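PDB 3MI6: alpha-galactosidase from Lactobacillus brevis, which probably hydrolyses terminal, non-reducing alpha-D-galactose residues in alpha-D-galactosides, as a member of glycosyl hydrolase family 36. Local coordinates for residues D[551-556]-D[594-599]; D[555-560]-D[650-655]. One frame throughout, in Å; residues are numbered along the deposited sequence.

Contact 1 of 2, residues D[551-556]-D[594-599]; sequences TDAAER and GAVAFF
Val596 of helix 590-597 packs against Ala553 and Arg556 in the first turn of helix 553-566, a small, buried, apolar contact between two helices on the outside of the parallel beta/alpha barrel. The valine uses both branches. CG1, anti to the backbone N (chi1 -179°), lies 3.9 Å from CB of Arg556, while CG2 comes 3.9 Å from the carbonyl O of Ala553. The methyl of Ala553 adds an apolar approach, its CB 4.2 Å from CG2 of Val596. Backbones come closest at the same place, with CA of Ala553 6.2 Å from CA of Val596.

Arg556 gives the valine only the root of its side chain. Its chain then bends at chi2 and chi3, carrying the guanidinium to the carbonyl O of Asp550, which receives NH1, and into a cation-pi contact with Trp546.

Asp552, three residues after Asp549, the predicted proton donor, caps the start of helix 553-566: its OD2 accepts from the backbone N of Glu555 at 3.0 Å, on the anti side of the carboxylate. The same oxygen forms a salt bridge with Arg586, which also pairs with Glu555, whose OE2 further bonds His674 of a neighbouring subunit.

On the barrel side, Arg556 and Ala597 both touch Ala574 of strand 572-576, whereas Val596 also meets Tyr669 of strand 663-670 in the C-terminal sheet.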
loop_
_atom_site.group_PDB
_atom_site.type_symbol
_atom_site.label_atom_id
_atom_site.label_comp_id
_atom_site.label_asym_id
_atom_site.label_seq_id
_atom_site.Cartn_x
_atom_site.Cartn_y
_atom_site.Cartn_z
ATOM N N THR D 551 -18.971 23.059 -15.313
ATOM C CA THR D 551 -18.058 24.080 -15.828
ATOM C C THR D 551 -17.335 24.833 -14.706
ATOM O O THR D 551 -16.797 25.934 -14.931
ATOM C CB THR D 551 -18.806 25.115 -16.702
ATOM O OG1 THR D 551 -19.776 25.808 -15.904
ATOM C CG2 THR D 551 -19.509 24.429 -17.839
ATOM N N ASP D 552 -17.344 24.263 -13.497
ATOM C CA ASP D 552 -16.498 24.781 -12.429
ATOM C C ASP D 552 -15.006 24.541 -12.718
ATOM O O ASP D 552 -14.626 23.449 -13.158
ATOM C CB ASP D 552 -16.839 24.139 -11.094
ATOM C CG ASP D 552 -15.889 24.590 -9.987
ATOM O OD1 ASP D 552 -15.996 25.754 -9.556
ATOM O OD2 ASP D 552 -15.019 23.798 -9.570
ATOM N N ALA D 553 -14.167 25.546 -12.446
ATOM C CA ALA D 553 -12.720 25.433 -12.685
ATOM C C ALA D 553 -12.067 24.244 -11.958
ATOM O O ALA D 553 -11.389 23.422 -12.579
ATOM C CB ALA D 553 -12.009 26.727 -12.331
ATOM N N ALA D 554 -12.277 24.150 -10.654
ATOM C CA ALA D 554 -11.694 23.071 -9.872
ATOM C C ALA D 554 -12.139 21.689 -10.341
ATOM O O ALA D 554 -11.323 20.803 -10.491
ATOM C CB ALA D 554 -12.016 23.256 -8.399
ATOM N N GLU D 555 -13.432 21.498 -10.573
ATOM C CA GLU D 555 -13.933 20.207 -11.019
ATOM C C GLU D 555 -13.411 19.835 -12.413
ATOM O O GLU D 555 -13.127 18.663 -12.692
ATOM C CB GLU D 555 -15.461 20.206 -11.029
ATOM C CG GLU D 555 -16.101 20.507 -9.690
ATOM C CD GLU D 555 -15.796 19.455 -8.625
ATOM O OE1 GLU D 555 -15.584 18.267 -8.966
ATOM O OE2 GLU D 555 -15.794 19.824 -7.429
ATOM N N ARG D 556 -13.313 20.826 -13.298
ATOM C CA ARG D 556 -12.864 20.573 -14.659
ATOM C C ARG D 556 -11.415 20.065 -14.663
ATOM O O ARG D 556 -11.076 19.135 -15.394
ATOM C CB ARG D 556 -13.021 21.814 -15.549
ATOM C CG ARG D 556 -14.433 22.106 -16.006
ATOM C CD ARG D 556 -15.021 20.985 -16.875
ATOM N NE ARG D 556 -14.723 21.137 -18.294
ATOM C CZ ARG D 556 -15.637 21.234 -19.252
ATOM N NH1 ARG D 556 -16.920 21.198 -18.964
ATOM N NH2 ARG D 556 -15.268 21.364 -20.509
ATOM N N GLY D 594 -10.658 30.940 -16.654
ATOM C CA GLY D 594 -10.057 31.151 -17.955
ATOM C C GLY D 594 -8.950 30.153 -18.236
ATOM O O GLY D 594 -8.916 29.558 -19.320
ATOM N N ALA D 595 -8.066 29.954 -17.248
ATOM C CA ALA D 595 -6.823 29.195 -17.424
ATOM C C ALA D 595 -6.990 27.677 -17.518
ATOM O O ALA D 595 -6.180 27.004 -18.127
ATOM C CB ALA D 595 -5.813 29.560 -16.330
ATOM N N VAL D 596 -8.031 27.140 -16.899
ATOM C CA VAL D 596 -8.411 25.742 -17.113
ATOM C C VAL D 596 -9.083 25.558 -18.488
ATOM O O VAL D 596 -8.964 24.518 -19.104
ATOM C CB VAL D 596 -9.374 25.241 -16.000
ATOM C CG1 VAL D 596 -9.748 23.798 -16.214
ATOM C CG2 VAL D 596 -8.745 25.407 -14.623
ATOM N N ALA D 597 -9.765 26.577 -18.991
ATOM C CA ALA D 597 -10.479 26.441 -20.261
ATOM C C ALA D 597 -9.602 26.636 -21.506
ATOM O O ALA D 597 -9.972 26.208 -22.598
ATOM C CB ALA D 597 -11.715 27.351 -20.310
ATOM N N PHE D 598 -8.446 27.271 -21.357
ATOM C CA PHE D 598 -7.548 27.395 -22.502
ATOM C C PHE D 598 -7.125 26.026 -23.011
ATOM O O PHE D 598 -6.904 25.861 -24.201
ATOM C CB PHE D 598 -6.282 28.174 -22.174
ATOM C CG PHE D 598 -6.521 29.583 -21.759
ATOM C CD1 PHE D 598 -7.594 30.292 -22.254
ATOM C CD2 PHE D 598 -5.655 30.207 -20.875
ATOM C CE1 PHE D 598 -7.802 31.585 -21.868
ATOM C CE2 PHE D 598 -5.856 31.507 -20.493
ATOM C CZ PHE D 598 -6.927 32.197 -20.985
ATOM N N PHE D 599 -6.994 25.044 -22.123
ATOM C CA PHE D 599 -6.479 23.741 -22.540
ATOM C C PHE D 599 -7.573 22.847 -23.134
ATOM O O PHE D 599 -7.848 21.726 -22.683
ATOM C CB PHE D 599 -5.694 23.083 -21.407
ATOM C CG PHE D 599 -4.454 23.840 -21.043
ATOM C CD1 PHE D 599 -4.530 24.980 -20.252
ATOM C CD2 PHE D 599 -3.211 23.438 -21.525
ATOM C CE1 PHE D 599 -3.396 25.686 -19.917
ATOM C CE2 PHE D 599 -2.071 24.130 -21.196
ATOM C CZ PHE D 599 -2.156 25.260 -20.391
#

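Contact 2 of 2, residues D[555-560]-D[650-655]; sequences ERLLIQ and NVTSWQ
Leu557, Trp654 and Thr652 carry this contact, in which helix 553-566 lies against strand 651-657. The leucine is the central piece: its CG is 4.0 Å from CB of Thr652, and its CD1 is 4.2 Å from CZ2 of Trp654. Although the CB of Leu557 does not aim at the strand, the outer part of the side chain reaches closer and touches both residues.

Thr652 points at the helix and offers carbon to it. Its CG2, anti to the backbone N, is also 4.0 Å from CG of Leu557, and the two side chains run past one another in opposite directions. Two residues on, on the same face of the strand, the indole of Trp654 approaches CD1 of Leu557 with its six-membered ring, at an oblique slant. Rings of Phe638 and Tyr669 also meet this tryptophan, the latter edge-to-face.

One turn along the helix, Gln560 also points toward the strand. Its amide is held by Arg556, whose NE gives a nearly straight bond (165°) to OE1 in the amide plane at 3.2 Å, while NE2 probably hydrogen-bonds the carbonyl O of Val596.

Such apolar packing of a barrel helix on an antiparallel strand forms part of the interface between the catalytic beta/alpha barrel and the C-terminal beta domain of this family 36 enzyme.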
loop_
_atom_site.group_PDB
_atom_site.type_symbol
_atom_site.label_atom_id
_atom_site.label_comp_id
_atom_site.label_asym_id
_atom_site.label_seq_id
_atom_site.Cartn_x
_atom_site.Cartn_y
_atom_site.Cartn_z
ATOM N N GLU D 555 -13.432 21.498 -10.573
ATOM C CA GLU D 555 -13.933 20.207 -11.019
ATOM C C GLU D 555 -13.411 19.835 -12.413
ATOM O O GLU D 555 -13.127 18.663 -12.692
ATOM C CB GLU D 555 -15.461 20.206 -11.029
ATOM C CG GLU D 555 -16.101 20.507 -9.690
ATOM C CD GLU D 555 -15.796 19.455 -8.625
ATOM O OE1 GLU D 555 -15.584 18.267 -8.966
ATOM O OE2 GLU D 555 -15.794 19.824 -7.429
ATOM N N ARG D 556 -13.313 20.826 -13.298
ATOM C CA ARG D 556 -12.864 20.573 -14.659
ATOM C C ARG D 556 -11.415 20.065 -14.663
ATOM O O ARG D 556 -11.076 19.135 -15.394
ATOM C CB ARG D 556 -13.021 21.814 -15.549
ATOM C CG ARG D 556 -14.433 22.106 -16.006
ATOM C CD ARG D 556 -15.021 20.985 -16.875
ATOM N NE ARG D 556 -14.723 21.137 -18.294
ATOM C CZ ARG D 556 -15.637 21.234 -19.252
ATOM N NH1 ARG D 556 -16.920 21.198 -18.964
ATOM N NH2 ARG D 556 -15.268 21.364 -20.509
ATOM N N LEU D 557 -10.564 20.670 -13.850
ATOM C CA LEU D 557 -9.228 20.144 -13.667
ATOM C C LEU D 557 -9.282 18.621 -13.619
ATOM O O LEU D 557 -8.649 17.937 -14.431
ATOM C CB LEU D 557 -8.635 20.671 -12.365
ATOM C CG LEU D 557 -7.499 21.696 -12.381
ATOM C CD1 LEU D 557 -7.255 22.263 -13.777
ATOM C CD2 LEU D 557 -7.770 22.801 -11.345
ATOM N N LEU D 558 -10.042 18.072 -12.678
ATOM C CA LEU D 558 -10.114 16.621 -12.587
ATOM C C LEU D 558 -10.658 15.993 -13.874
ATOM O O LEU D 558 -10.057 15.063 -14.405
ATOM C CB LEU D 558 -10.892 16.184 -11.352
ATOM C CG LEU D 558 -10.139 16.237 -10.015
ATOM C CD1 LEU D 558 -9.615 17.625 -9.715
ATOM C CD2 LEU D 558 -11.004 15.772 -8.888
ATOM N N ILE D 559 -11.763 16.527 -14.398
ATOM C CA ILE D 559 -12.424 15.946 -15.566
ATOM C C ILE D 559 -11.539 15.969 -16.815
ATOM O O ILE D 559 -11.440 14.976 -17.538
ATOM C CB ILE D 559 -13.773 16.622 -15.852
ATOM C CG1 ILE D 559 -14.725 16.392 -14.678
ATOM C CG2 ILE D 559 -14.398 16.022 -17.080
ATOM C CD1 ILE D 559 -15.993 17.220 -14.683
ATOM N N GLN D 560 -10.879 17.098 -17.053
ATOM C CA GLN D 560 -9.973 17.234 -18.193
ATOM C C GLN D 560 -8.685 16.399 -18.054
ATOM O O GLN D 560 -8.236 15.740 -19.006
ATOM C CB GLN D 560 -9.678 18.706 -18.460
ATOM C CG GLN D 560 -10.934 19.466 -18.879
ATOM C CD GLN D 560 -10.706 20.964 -19.072
ATOM O OE1 GLN D 560 -11.625 21.774 -18.896
ATOM N NE2 GLN D 560 -9.482 21.335 -19.440
ATOM N N ASN D 650 -3.697 17.979 -4.468
ATOM C CA ASN D 650 -3.861 19.413 -4.279
ATOM C C ASN D 650 -3.351 20.203 -5.487
ATOM O O ASN D 650 -3.862 21.284 -5.811
ATOM C CB ASN D 650 -3.169 19.871 -2.999
ATOM C CG ASN D 650 -3.701 21.200 -2.491
ATOM O OD1 ASN D 650 -2.926 22.094 -2.129
ATOM N ND2 ASN D 650 -5.026 21.339 -2.454
ATOM N N VAL D 651 -2.366 19.644 -6.178
ATOM C CA VAL D 651 -1.768 20.342 -7.309
ATOM C C VAL D 651 -1.946 19.577 -8.624
ATOM O O VAL D 651 -1.578 18.401 -8.714
ATOM C CB VAL D 651 -0.263 20.637 -7.045
ATOM C CG1 VAL D 651 0.342 21.392 -8.205
ATOM C CG2 VAL D 651 -0.125 21.420 -5.764
ATOM N N THR D 652 -2.520 20.248 -9.627
ATOM C CA THR D 652 -2.651 19.693 -10.970
ATOM C C THR D 652 -1.845 20.557 -11.898
ATOM O O THR D 652 -1.954 21.772 -11.835
ATOM C CB THR D 652 -4.114 19.748 -11.483
ATOM O OG1 THR D 652 -4.908 18.780 -10.797
ATOM C CG2 THR D 652 -4.188 19.451 -12.978
ATOM N N SER D 653 -1.048 19.960 -12.777
ATOM C CA SER D 653 -0.336 20.778 -13.740
ATOM C C SER D 653 -0.129 20.085 -15.055
ATOM O O SER D 653 0.033 18.868 -15.113
ATOM C CB SER D 653 1.010 21.227 -13.179
ATOM O OG SER D 653 1.914 20.142 -13.114
ATOM N N TRP D 654 -0.130 20.872 -16.122
ATOM C CA TRP D 654 0.224 20.342 -17.423
ATOM C C TRP D 654 0.816 21.324 -18.426
ATOM O O TRP D 654 0.994 22.519 -18.135
ATOM C CB TRP D 654 -0.915 19.542 -18.071
ATOM C CG TRP D 654 -2.367 19.790 -17.724
ATOM C CD1 TRP D 654 -3.289 18.847 -17.264
ATOM C CD2 TRP D 654 -3.094 20.997 -17.876
ATOM N NE1 TRP D 654 -4.548 19.418 -17.115
ATOM C CE2 TRP D 654 -4.450 20.736 -17.478
ATOM C CE3 TRP D 654 -2.747 22.267 -18.289
ATOM C CZ2 TRP D 654 -5.426 21.707 -17.498
ATOM C CZ3 TRP D 654 -3.704 23.216 -18.303
ATOM C CH2 TRP D 654 -5.038 22.941 -17.922
ATOM N N GLN D 655 1.119 20.800 -19.614
ATOM C CA GLN D 655 1.883 21.550 -20.594
ATOM C C GLN D 655 1.501 21.184 -22.032
ATOM O O GLN D 655 1.334 20.011 -22.355
ATOM C CB GLN D 655 3.371 21.261 -20.372
ATOM C CG GLN D 655 4.315 22.318 -20.908
ATOM C CD GLN D 655 5.786 21.964 -20.696
ATOM O OE1 GLN D 655 6.665 22.404 -21.442
ATOM N NE2 GLN D 655 6.052 21.158 -19.682
#

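In the fold
Both contacts begin on helix 553-566, which follows barrel strand 544-546. From there the chain runs through strand 572-576 to helix 590-597, where contact 1 closes the shorter loop within the barrel. It continues past strand 601-604, the last of the barrel, and helices 613-628 and 630-635 into the C-terminal sheet, where contact 2 closes the longer loop. The two overlap at Glu555 and Arg556, and their loops start together on the helix. Their centres lie 8 Å apart, and Leu557 also packs on Val596, so barrel helices 553-566 and 590-597 and strand 651-657 of the C-terminal sheet meet in one buried cluster.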